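Local coordinates for protein nodulation fucosyltransferase NodZ (Bradyrhizobium sp., PDB 3SIW) that belongs to the GT-B glycosyltransferases, enzymes built from two Rossmann-like halves facing each other, and is modelled here with a bound guanosine-5'-diphosphate, at residues D17-L22 / L143-I148; R155-A160 / G264-I269; F220-S225 / Y272-C277. One frame throughout, in Å; residues are numbered along the deposited sequence. Where two conformers were deposited one is given.

All three contacts are largely buried and each comes near GDP, but contact 1 lies apart from the other two. Contact 1, centred about 7 Å from the middle of the chain, is purely apolar between its two segments, with a backbone N-H to the diphosphate at one end. Contacts 2 and 3 share helix 258-274 in the C-terminal Rossmann-like half, their centres about 11 Å apart; Ile158 of contact 2 packs on Tyr272 and Leu273 of contact 3. Contact 2 reaches a partly exposed border through Arg157, whereas contact 3 sets aromatic, aliphatic and sulfur groups between helix and sheet. Phe145 of contact 1 meets the hydroxyl of Tyr272, joining contact 1 to contact 3.

Contact 1 of 3, residues D17-L22 / L143-I148. With GDP (guanosine-5'-diphosphate), chain B.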
# COMPACT_ATOMS: atom_id res chain seq x y z
N ASP A 17 1.82 1.58 1.91
CA ASP A 17 3.24 1.93 1.99
C ASP A 17 4.12 0.78 1.55
O ASP A 17 4.96 0.95 0.69
CB ASP A 17 3.52 2.41 3.44
CG ASP A 17 4.91 2.96 3.65
OD1 ASP A 17 5.80 2.81 2.77
OD2 ASP A 17 5.12 3.55 4.75
N CYS A 18 3.92 -0.42 2.12
CA CYS A 18 4.70 -1.59 1.76
C CYS A 18 4.71 -1.84 0.25
O CYS A 18 5.78 -2.04 -0.31
CB CYS A 18 4.19 -2.85 2.46
SG CYS A 18 4.44 -2.75 4.25
N LEU A 19 3.54 -1.80 -0.40
CA LEU A 19 3.40 -2.18 -1.79
C LEU A 19 3.96 -1.08 -2.74
O LEU A 19 4.56 -1.36 -3.74
CB LEU A 19 1.94 -2.45 -2.08
CG LEU A 19 1.43 -3.75 -1.45
CD1 LEU A 19 -0.09 -3.88 -1.53
CD2 LEU A 19 2.22 -4.92 -2.07
N TRP A 20 3.78 0.18 -2.37
CA TRP A 20 4.35 1.31 -3.11
C TRP A 20 5.89 1.28 -2.98
O TRP A 20 6.61 1.40 -3.98
CB TRP A 20 3.79 2.59 -2.55
CG TRP A 20 3.94 3.82 -3.43
CD1 TRP A 20 4.78 3.99 -4.49
CD2 TRP A 20 3.18 4.99 -3.33
NE1 TRP A 20 4.59 5.22 -5.07
CE2 TRP A 20 3.62 5.87 -4.36
CE3 TRP A 20 2.14 5.41 -2.49
CZ2 TRP A 20 3.07 7.14 -4.55
CZ3 TRP A 20 1.62 6.66 -2.67
CH2 TRP A 20 2.07 7.51 -3.71
N SER A 21 6.40 1.16 -1.75
CA SER A 21 7.83 1.03 -1.53
C SER A 21 8.42 -0.19 -2.33
O SER A 21 9.50 -0.14 -2.87
CB SER A 21 8.13 0.90 -0.04
OG SER A 21 7.87 2.17 0.56
N LEU A 22 7.67 -1.28 -2.35
CA LEU A 22 8.05 -2.47 -3.13
C LEU A 22 8.22 -2.13 -4.61
O LEU A 22 9.18 -2.59 -5.23
CB LEU A 22 7.00 -3.55 -3.00
CG LEU A 22 7.21 -4.86 -3.79
CD1 LEU A 22 8.59 -5.48 -3.44
CD2 LEU A 22 6.08 -5.84 -3.57
N LEU A 143 2.18 -2.35 -12.08
CA LEU A 143 2.81 -3.62 -12.39
C LEU A 143 2.84 -4.52 -11.15
O LEU A 143 2.55 -5.73 -11.21
CB LEU A 143 4.19 -3.43 -13.01
CG LEU A 143 4.78 -4.73 -13.54
CD1 LEU A 143 5.62 -4.49 -14.84
CD2 LEU A 143 5.59 -5.36 -12.47
N ILE A 144 3.19 -3.94 -10.02
CA ILE A 144 3.17 -4.70 -8.77
C ILE A 144 1.79 -5.27 -8.45
O ILE A 144 1.68 -6.47 -8.15
CB ILE A 144 3.71 -3.87 -7.57
CG1 ILE A 144 5.21 -3.63 -7.74
CG2 ILE A 144 3.40 -4.57 -6.24
CD1 ILE A 144 6.11 -4.82 -7.78
N PHE A 145 0.75 -4.44 -8.52
CA PHE A 145 -0.60 -4.94 -8.25
C PHE A 145 -1.09 -5.98 -9.21
O PHE A 145 -1.90 -6.80 -8.84
CB PHE A 145 -1.60 -3.80 -8.17
CG PHE A 145 -1.48 -3.02 -6.86
CD1 PHE A 145 -2.04 -3.51 -5.70
CD2 PHE A 145 -0.79 -1.85 -6.80
CE1 PHE A 145 -1.94 -2.81 -4.50
CE2 PHE A 145 -0.69 -1.15 -5.58
CZ PHE A 145 -1.24 -1.63 -4.45
N ARG A 146 -0.60 -5.94 -10.44
CA ARG A 146 -1.00 -6.97 -11.39
C ARG A 146 -0.16 -8.28 -11.27
O ARG A 146 -0.53 -9.29 -11.80
CB ARG A 146 -0.90 -6.39 -12.81
CG ARG A 146 -1.94 -5.32 -13.11
CD ARG A 146 -1.82 -4.89 -14.58
NE ARG A 146 -1.90 -6.08 -15.45
CZ ARG A 146 -3.04 -6.62 -15.87
NH1 ARG A 146 -4.20 -6.11 -15.50
NH2 ARG A 146 -3.02 -7.69 -16.62
N ASN A 147 0.99 -8.25 -10.60
CA ASN A 147 1.91 -9.37 -10.66
C ASN A 147 2.21 -10.03 -9.33
O ASN A 147 3.10 -10.89 -9.23
CB ASN A 147 3.15 -8.94 -11.40
CG ASN A 147 2.86 -8.72 -12.83
OD1 ASN A 147 2.74 -9.70 -13.57
ND2 ASN A 147 2.52 -7.49 -13.20
N ILE A 148 1.48 -9.60 -8.29
CA ILE A 148 1.42 -10.39 -7.07
C ILE A 148 -0.06 -10.74 -6.84
O ILE A 148 -0.97 -10.08 -7.35
CB ILE A 148 2.07 -9.71 -5.88
CG1 ILE A 148 1.35 -8.42 -5.50
CG2 ILE A 148 3.59 -9.44 -6.13
CD1 ILE A 148 1.94 -7.76 -4.23
PB GDP B . -1.50 5.45 5.46
O1B GDP B . -0.48 6.23 4.44
O2B GDP B . -2.85 6.06 5.80
O3B GDP B . -0.64 5.23 6.81
O3A GDP B . -1.82 4.02 4.64
PA GDP B . -1.09 2.58 4.76
O1A GDP B . -1.92 1.58 3.99
O2A GDP B . 0.35 2.63 4.46
O5' GDP B . -1.27 2.36 6.43
C5' GDP B . -2.57 2.34 6.98
C4' GDP B . -2.90 1.04 7.66
O4' GDP B . -3.93 1.32 8.70
C3' GDP B . -3.62 0.29 6.58
O3' GDP B . -2.80 -0.51 5.74
C2' GDP B . -4.51 -0.61 7.43
O2' GDP B . -3.72 -1.68 8.03
C1' GDP B . -5.04 0.40 8.49
N9 GDP B . -6.16 1.12 7.86
C8 GDP B . -6.23 2.42 7.48
N7 GDP B . -7.44 2.65 6.93
C5 GDP B . -8.12 1.50 6.91
C6 GDP B . -9.39 1.11 6.47
O6 GDP B . -10.17 1.90 5.93
N1 GDP B . -9.79 -0.24 6.60
C2 GDP B . -8.92 -1.15 7.20
N2 GDP B . -9.29 -2.45 7.35
N3 GDP B . -7.73 -0.74 7.64
C4 GDP B . -7.31 0.53 7.50
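Leu19 projects from helix 15-32 into a corner made by Ile144, Phe145 and Ile148 at the end of helix 138-147. The short helical segments pass 10.1 Å apart with 110° between their directions, so the link depends on side chains. From the start Leu19 is pressed on the phenylalanine: its CB lies 4.0 Å from Phe145 CZ. Beyond CG the two branches part. CD1 comes down obliquely on the ring, 3.7 Å from Phe145 CE1, while CD2 meets the tip of the isoleucine, 3.6 Å from Ile148 CD1. CG2 of Ile144 lies farther from the same branch and also takes Leu22 CD2 at 4.0 Å. Ile148 reaches Leu19 because its CG1 sits between backbone N and carbonyl carbon (chi1 64°), with CD1 extended beyond it. Met271 of helix 258-274 touches both Leu19 and Phe145, and Tyr292 stacks on the Phe145 ring, so the C-terminal half covers this site.

The polar chemistry lies away from the apolar face. Near the start of helix 15-32, Asp17 N donates to GDP O2A at 3.1 Å. The Asp17 carboxylate is shared: OD1 is met nearly end-on by Ser21 OG at 3.1 Å, and OD2 forms a salt bridge with Arg11. The N-terminal part of the helix, through the Asp17 N-H, probably helps to stabilise the negative charge, while the apolar flank packs against 143-148 by van der Waals contact, with no polar pair between the two segments.

Contact 2 of 3, residues R155-A160 / G264-I269; sequences RARIDA and GASALI. With GDP (guanosine-5'-diphosphate), chain B.
In the C-terminal Rossmann-like half, helices 152-166 and 258-274 pack side by side, and Arg157 and Ile158 of the first meet Ile269 of the second. The short axes come within 10.1 Å at a crossing angle of -44°, and the backbones are nearest at Ile158 CA and Ile269 CA, 5.9 Å apart. Arg157 leaves its helix toward the partner and bends at chi3 (66°), which carries its guanidinium over the methyl tip of Ile269. CD1 of that isoleucine stands 3.4 Å from Arg157 CZ, over the centre of one face of the flat group, and the two side chains cross at about a right angle. At the end of the group NH1 approaches Ala265 CB obliquely, at 3.7 Å. The charge itself is answered by Glu262, one turn before Ser266 on helix 258-274: its OE2 forms a salt bridge with Arg157 NH2 and, in the conformer given, accepts from Ser266 OG. That pairing probably holds the guanidinium against the methyl.

Ile158 makes the plainer contact. Its CG1 passes Ile269 CG1 at 4.0 Å, the two side chains running past each other in opposite directions. Across helix 258-274 from this interface, Ala267 reaches GDP, its CA 3.4 Å from GDP N2 and its CB 3.5 Å from GDP O2'.

Ile154 and Leu161 of helix 152-166 also touch Ile269, and Ile158 continues onto Tyr272 and Leu273. The paired helices lead into strands 170-176 and 279-283, which are neighbours in the parallel part of the sheet.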
# COMPACT_ATOMS: atom_id res chain seq x y z
N ARG A 155 -8.97 -13.50 -1.47
CA ARG A 155 -9.70 -13.27 -2.73
C ARG A 155 -11.15 -13.72 -2.66
O ARG A 155 -12.04 -13.07 -3.18
CB ARG A 155 -9.02 -13.95 -3.92
CG ARG A 155 -7.71 -13.36 -4.20
CD ARG A 155 -7.18 -13.78 -5.56
NE ARG A 155 -6.19 -14.74 -5.28
CZ ARG A 155 -6.30 -16.04 -5.44
NH1 ARG A 155 -7.36 -16.53 -6.00
NH2 ARG A 155 -5.30 -16.80 -5.08
N ALA A 156 -11.39 -14.87 -2.04
CA ALA A 156 -12.75 -15.39 -1.90
C ALA A 156 -13.65 -14.39 -1.13
O ALA A 156 -14.79 -14.17 -1.47
CB ALA A 156 -12.73 -16.79 -1.20
N ARG A 157 -13.10 -13.77 -0.09
CA ARG A 157 -13.83 -12.76 0.66
C ARG A 157 -14.16 -11.54 -0.18
O ARG A 157 -15.29 -11.01 -0.14
CB ARG A 157 -13.05 -12.39 1.93
CG ARG A 157 -13.04 -13.58 2.91
CD ARG A 157 -12.12 -13.40 4.11
NE ARG A 157 -12.60 -12.31 4.96
CZ ARG A 157 -11.90 -11.79 5.98
NH1 ARG A 157 -10.69 -12.27 6.30
NH2 ARG A 157 -12.42 -10.77 6.67
N ILE A 158 -13.18 -11.11 -0.97
CA ILE A 158 -13.38 -9.99 -1.87
C ILE A 158 -14.48 -10.33 -2.90
O ILE A 158 -15.36 -9.53 -3.13
CB ILE A 158 -12.07 -9.56 -2.57
CG1 ILE A 158 -11.07 -9.03 -1.56
CG2 ILE A 158 -12.34 -8.53 -3.72
CD1 ILE A 158 -9.65 -8.78 -2.10
N ASP A 159 -14.43 -11.55 -3.47
CA ASP A 159 -15.32 -11.97 -4.49
C ASP A 159 -16.76 -12.00 -3.92
O ASP A 159 -17.67 -11.54 -4.57
CB ASP A 159 -14.91 -13.34 -5.02
CG ASP A 159 -13.61 -13.26 -5.89
OD1 ASP A 159 -13.26 -12.10 -6.28
OD2 ASP A 159 -12.91 -14.29 -6.06
N ALA A 160 -16.93 -12.57 -2.71
CA ALA A 160 -18.23 -12.62 -2.06
C ALA A 160 -18.80 -11.24 -1.83
O ALA A 160 -19.97 -10.98 -2.12
CB ALA A 160 -18.17 -13.44 -0.73
N GLY A 264 -4.72 -7.74 8.97
CA GLY A 264 -4.07 -7.57 7.68
C GLY A 264 -5.01 -7.92 6.54
O GLY A 264 -5.12 -7.19 5.57
N ALA A 265 -5.71 -9.05 6.68
CA ALA A 265 -6.66 -9.48 5.66
C ALA A 265 -7.73 -8.45 5.48
O ALA A 265 -8.07 -8.11 4.37
CB ALA A 265 -7.31 -10.83 6.03
N SER A 266 -8.26 -7.92 6.58
CA SER A 266 -9.32 -6.92 6.51
C SER A 266 -8.82 -5.64 5.80
O SER A 266 -9.54 -5.06 4.99
CB SER A 266 -9.85 -6.59 7.92
OG SER A 266 -10.61 -7.68 8.41
N ALA A 267 -7.59 -5.25 6.07
CA ALA A 267 -6.98 -4.08 5.38
C ALA A 267 -6.94 -4.31 3.87
O ALA A 267 -7.34 -3.46 3.07
CB ALA A 267 -5.59 -3.78 5.94
N LEU A 268 -6.51 -5.51 3.46
CA LEU A 268 -6.32 -5.82 2.05
C LEU A 268 -7.66 -5.88 1.32
O LEU A 268 -7.81 -5.36 0.19
CB LEU A 268 -5.50 -7.12 1.87
CG LEU A 268 -4.00 -6.93 2.12
CD1 LEU A 268 -3.30 -8.28 2.33
CD2 LEU A 268 -3.25 -6.09 1.04
N ILE A 269 -8.63 -6.47 1.98
CA ILE A 269 -9.99 -6.51 1.44
C ILE A 269 -10.52 -5.12 1.15
O ILE A 269 -11.01 -4.87 0.04
CB ILE A 269 -10.93 -7.30 2.35
CG1 ILE A 269 -10.48 -8.75 2.36
CG2 ILE A 269 -12.41 -7.10 1.95
CD1 ILE A 269 -11.09 -9.57 3.48
PB GDP B . -1.50 5.45 5.46
O1B GDP B . -0.48 6.23 4.44
O2B GDP B . -2.85 6.06 5.80
O3B GDP B . -0.64 5.23 6.81
O3A GDP B . -1.82 4.02 4.64
PA GDP B . -1.09 2.58 4.76
O1A GDP B . -1.92 1.58 3.99
O2A GDP B . 0.35 2.63 4.46
O5' GDP B . -1.27 2.36 6.43
C5' GDP B . -2.57 2.34 6.98
C4' GDP B . -2.90 1.04 7.66
O4' GDP B . -3.93 1.32 8.70
C3' GDP B . -3.62 0.29 6.58
O3' GDP B . -2.80 -0.51 5.74
C2' GDP B . -4.51 -0.61 7.43
O2' GDP B . -3.72 -1.68 8.03
C1' GDP B . -5.04 0.40 8.49
N9 GDP B . -6.16 1.12 7.86
C8 GDP B . -6.23 2.42 7.48
N7 GDP B . -7.44 2.65 6.93
C5 GDP B . -8.12 1.50 6.91
C6 GDP B . -9.39 1.11 6.47
O6 GDP B . -10.17 1.90 5.93
N1 GDP B . -9.79 -0.24 6.60
C2 GDP B . -8.92 -1.15 7.20
N2 GDP B . -9.29 -2.45 7.35
N3 GDP B . -7.73 -0.74 7.64
C4 GDP B . -7.31 0.53 7.50

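Contact 3 of 3, residues F220-S225 / Y272-C277; sequences FLCTDS and YLLARC. With GDP (guanosine-5'-diphosphate), chain B.
Strand 217-223 passes beside the last part of helix 258-274 with Phe220 CA and Leu274 CA 7.9 Å apart, and a type I turn runs from Leu274 to Cys277. This is helix-on-sheet packing in the C-terminal Rossmann-like half, with strand 217-223 hydrogen-bonded to strand 170-176 at its side. Phe220 makes the largest contribution. With CG anti to the backbone N (chi1 174°), its ring reaches up to the helix. CE2 lies 3.8 Å from Leu273 CB, and the ring edge faces Leu274 N, 4.0 Å from Phe220 CE2. Cys277 SG sits obliquely beside the same ring, 5.4 Å from the Phe220 centroid and 74° off its normal, a sulfur-aromatic contact. Phe166 meets Phe220 edge-to-face, so helix 152-166 closes in on this core too.

Two residues along the strand, Cys222 also points at the helix, its SG 3.7 Å from Leu274 CG and within reach of both methyls of that leucine. The leucine branch thus packs on thiol and ring together, which lie on one side of it.

Past the strand's end, Thr223 OG1 accepts from Ser225 N at 3.1 Å in an ST turn, and Ser225 takes the N-cap position ahead of helix 226-235. The strand end and this loop flank the base of GDP. Asp224 forms a salt bridge with Arg177, which is itself hydrogen-bonded to GDP. Cys222 CB rests 3.2 Å from GDP O6, and Asp224 OD2 lies 3.7 Å from GDP C8.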
# COMPACT_ATOMS: atom_id res chain seq x y z
N PHE A 220 -19.70 2.75 0.03
CA PHE A 220 -18.81 1.80 0.72
C PHE A 220 -17.87 2.58 1.65
O PHE A 220 -17.06 3.37 1.17
CB PHE A 220 -18.03 1.03 -0.34
CG PHE A 220 -16.99 0.13 0.20
CD1 PHE A 220 -17.27 -0.74 1.20
CD2 PHE A 220 -15.73 0.15 -0.28
CE1 PHE A 220 -16.33 -1.61 1.71
CE2 PHE A 220 -14.78 -0.72 0.22
CZ PHE A 220 -15.08 -1.57 1.23
N LEU A 221 -17.99 2.40 2.96
CA LEU A 221 -17.14 3.04 3.91
C LEU A 221 -16.03 2.13 4.44
O LEU A 221 -16.30 1.00 4.92
CB LEU A 221 -17.98 3.49 5.09
CG LEU A 221 -17.33 4.28 6.19
CD1 LEU A 221 -16.72 5.56 5.61
CD2 LEU A 221 -18.42 4.63 7.21
N CYS A 222 -14.80 2.63 4.36
CA CYS A 222 -13.63 1.98 4.93
C CYS A 222 -13.03 2.93 5.94
O CYS A 222 -12.57 4.00 5.61
CB CYS A 222 -12.58 1.69 3.85
SG CYS A 222 -13.22 0.61 2.61
N THR A 223 -13.07 2.55 7.20
CA THR A 223 -12.58 3.41 8.22
C THR A 223 -12.02 2.52 9.28
O THR A 223 -12.41 1.35 9.41
CB THR A 223 -13.70 4.27 8.82
OG1 THR A 223 -13.17 5.09 9.85
CG2 THR A 223 -14.87 3.43 9.40
N ASP A 224 -11.13 3.08 10.08
CA ASP A 224 -10.56 2.33 11.17
C ASP A 224 -11.24 2.71 12.47
O ASP A 224 -10.84 2.26 13.53
CB ASP A 224 -9.03 2.54 11.18
CG ASP A 224 -8.60 4.02 10.85
OD1 ASP A 224 -9.44 4.96 11.00
OD2 ASP A 224 -7.42 4.24 10.47
N SER A 225 -12.32 3.51 12.39
CA SER A 225 -13.10 3.93 13.56
C SER A 225 -14.60 3.52 13.62
O SER A 225 -15.37 3.86 12.71
CB SER A 225 -13.03 5.45 13.62
OG SER A 225 -14.04 5.96 14.50
N TYR A 272 -8.46 -3.34 -1.82
CA TYR A 272 -8.81 -3.89 -3.12
C TYR A 272 -10.22 -3.54 -3.57
O TYR A 272 -10.44 -3.25 -4.74
CB TYR A 272 -8.55 -5.41 -3.16
CG TYR A 272 -7.08 -5.73 -3.44
CD1 TYR A 272 -6.08 -5.44 -2.52
CD2 TYR A 272 -6.68 -6.33 -4.65
CE1 TYR A 272 -4.75 -5.74 -2.76
CE2 TYR A 272 -5.34 -6.63 -4.90
CZ TYR A 272 -4.39 -6.36 -3.96
OH TYR A 272 -3.05 -6.65 -4.16
N LEU A 273 -11.17 -3.55 -2.64
CA LEU A 273 -12.54 -3.16 -2.94
C LEU A 273 -12.67 -1.68 -3.25
O LEU A 273 -13.44 -1.31 -4.11
CB LEU A 273 -13.50 -3.59 -1.84
CG LEU A 273 -13.85 -5.10 -1.78
CD1 LEU A 273 -14.58 -5.37 -0.51
CD2 LEU A 273 -14.58 -5.60 -3.03
N LEU A 274 -11.92 -0.84 -2.56
CA LEU A 274 -11.92 0.55 -2.89
C LEU A 274 -11.55 0.79 -4.38
O LEU A 274 -12.11 1.70 -5.03
CB LEU A 274 -11.00 1.30 -1.96
CG LEU A 274 -11.54 1.62 -0.57
CD1 LEU A 274 -10.36 2.08 0.27
CD2 LEU A 274 -12.62 2.80 -0.67
N ALA A 275 -10.62 -0.02 -4.91
CA ALA A 275 -10.19 0.07 -6.30
C ALA A 275 -11.24 -0.39 -7.31
O ALA A 275 -11.02 -0.28 -8.50
CB ALA A 275 -8.80 -0.69 -6.50
N ARG A 276 -12.36 -0.94 -6.84
CA ARG A 276 -13.50 -1.32 -7.68
C ARG A 276 -14.67 -0.30 -7.67
O ARG A 276 -15.70 -0.50 -8.32
CB ARG A 276 -14.06 -2.67 -7.23
CG ARG A 276 -13.06 -3.83 -6.96
CD ARG A 276 -12.38 -4.37 -8.20
NE ARG A 276 -13.22 -4.33 -9.39
CZ ARG A 276 -13.91 -5.37 -9.87
NH1 ARG A 276 -13.90 -6.54 -9.24
NH2 ARG A 276 -14.63 -5.23 -10.98
N CYS A 277 -14.47 0.82 -7.00
CA CYS A 277 -15.51 1.86 -6.90
C CYS A 277 -15.52 2.74 -8.14
O CYS A 277 -14.54 2.78 -8.92
CB CYS A 277 -15.27 2.68 -5.61
SG CYS A 277 -15.51 1.65 -4.12
PB GDP B . -1.50 5.45 5.46
O1B GDP B . -0.48 6.23 4.44
O2B GDP B . -2.85 6.06 5.80
O3B GDP B . -0.64 5.23 6.81
O3A GDP B . -1.82 4.02 4.64
PA GDP B . -1.09 2.58 4.76
O1A GDP B . -1.92 1.58 3.99
O2A GDP B . 0.35 2.63 4.46
O5' GDP B . -1.27 2.36 6.43
C5' GDP B . -2.57 2.34 6.98
C4' GDP B . -2.90 1.04 7.66
O4' GDP B . -3.93 1.32 8.70
C3' GDP B . -3.62 0.29 6.58
O3' GDP B . -2.80 -0.51 5.74
C2' GDP B . -4.51 -0.61 7.43
O2' GDP B . -3.72 -1.68 8.03
C1' GDP B . -5.04 0.40 8.49
N9 GDP B . -6.16 1.12 7.86
C8 GDP B . -6.23 2.42 7.48
N7 GDP B . -7.44 2.65 6.93
C5 GDP B . -8.12 1.50 6.91
C6 GDP B . -9.39 1.11 6.47
O6 GDP B . -10.17 1.90 5.93
N1 GDP B . -9.79 -0.24 6.60
C2 GDP B . -8.92 -1.15 7.20
N2 GDP B . -9.29 -2.45 7.35
N3 GDP B . -7.73 -0.74 7.64
C4 GDP B . -7.31 0.53 7.50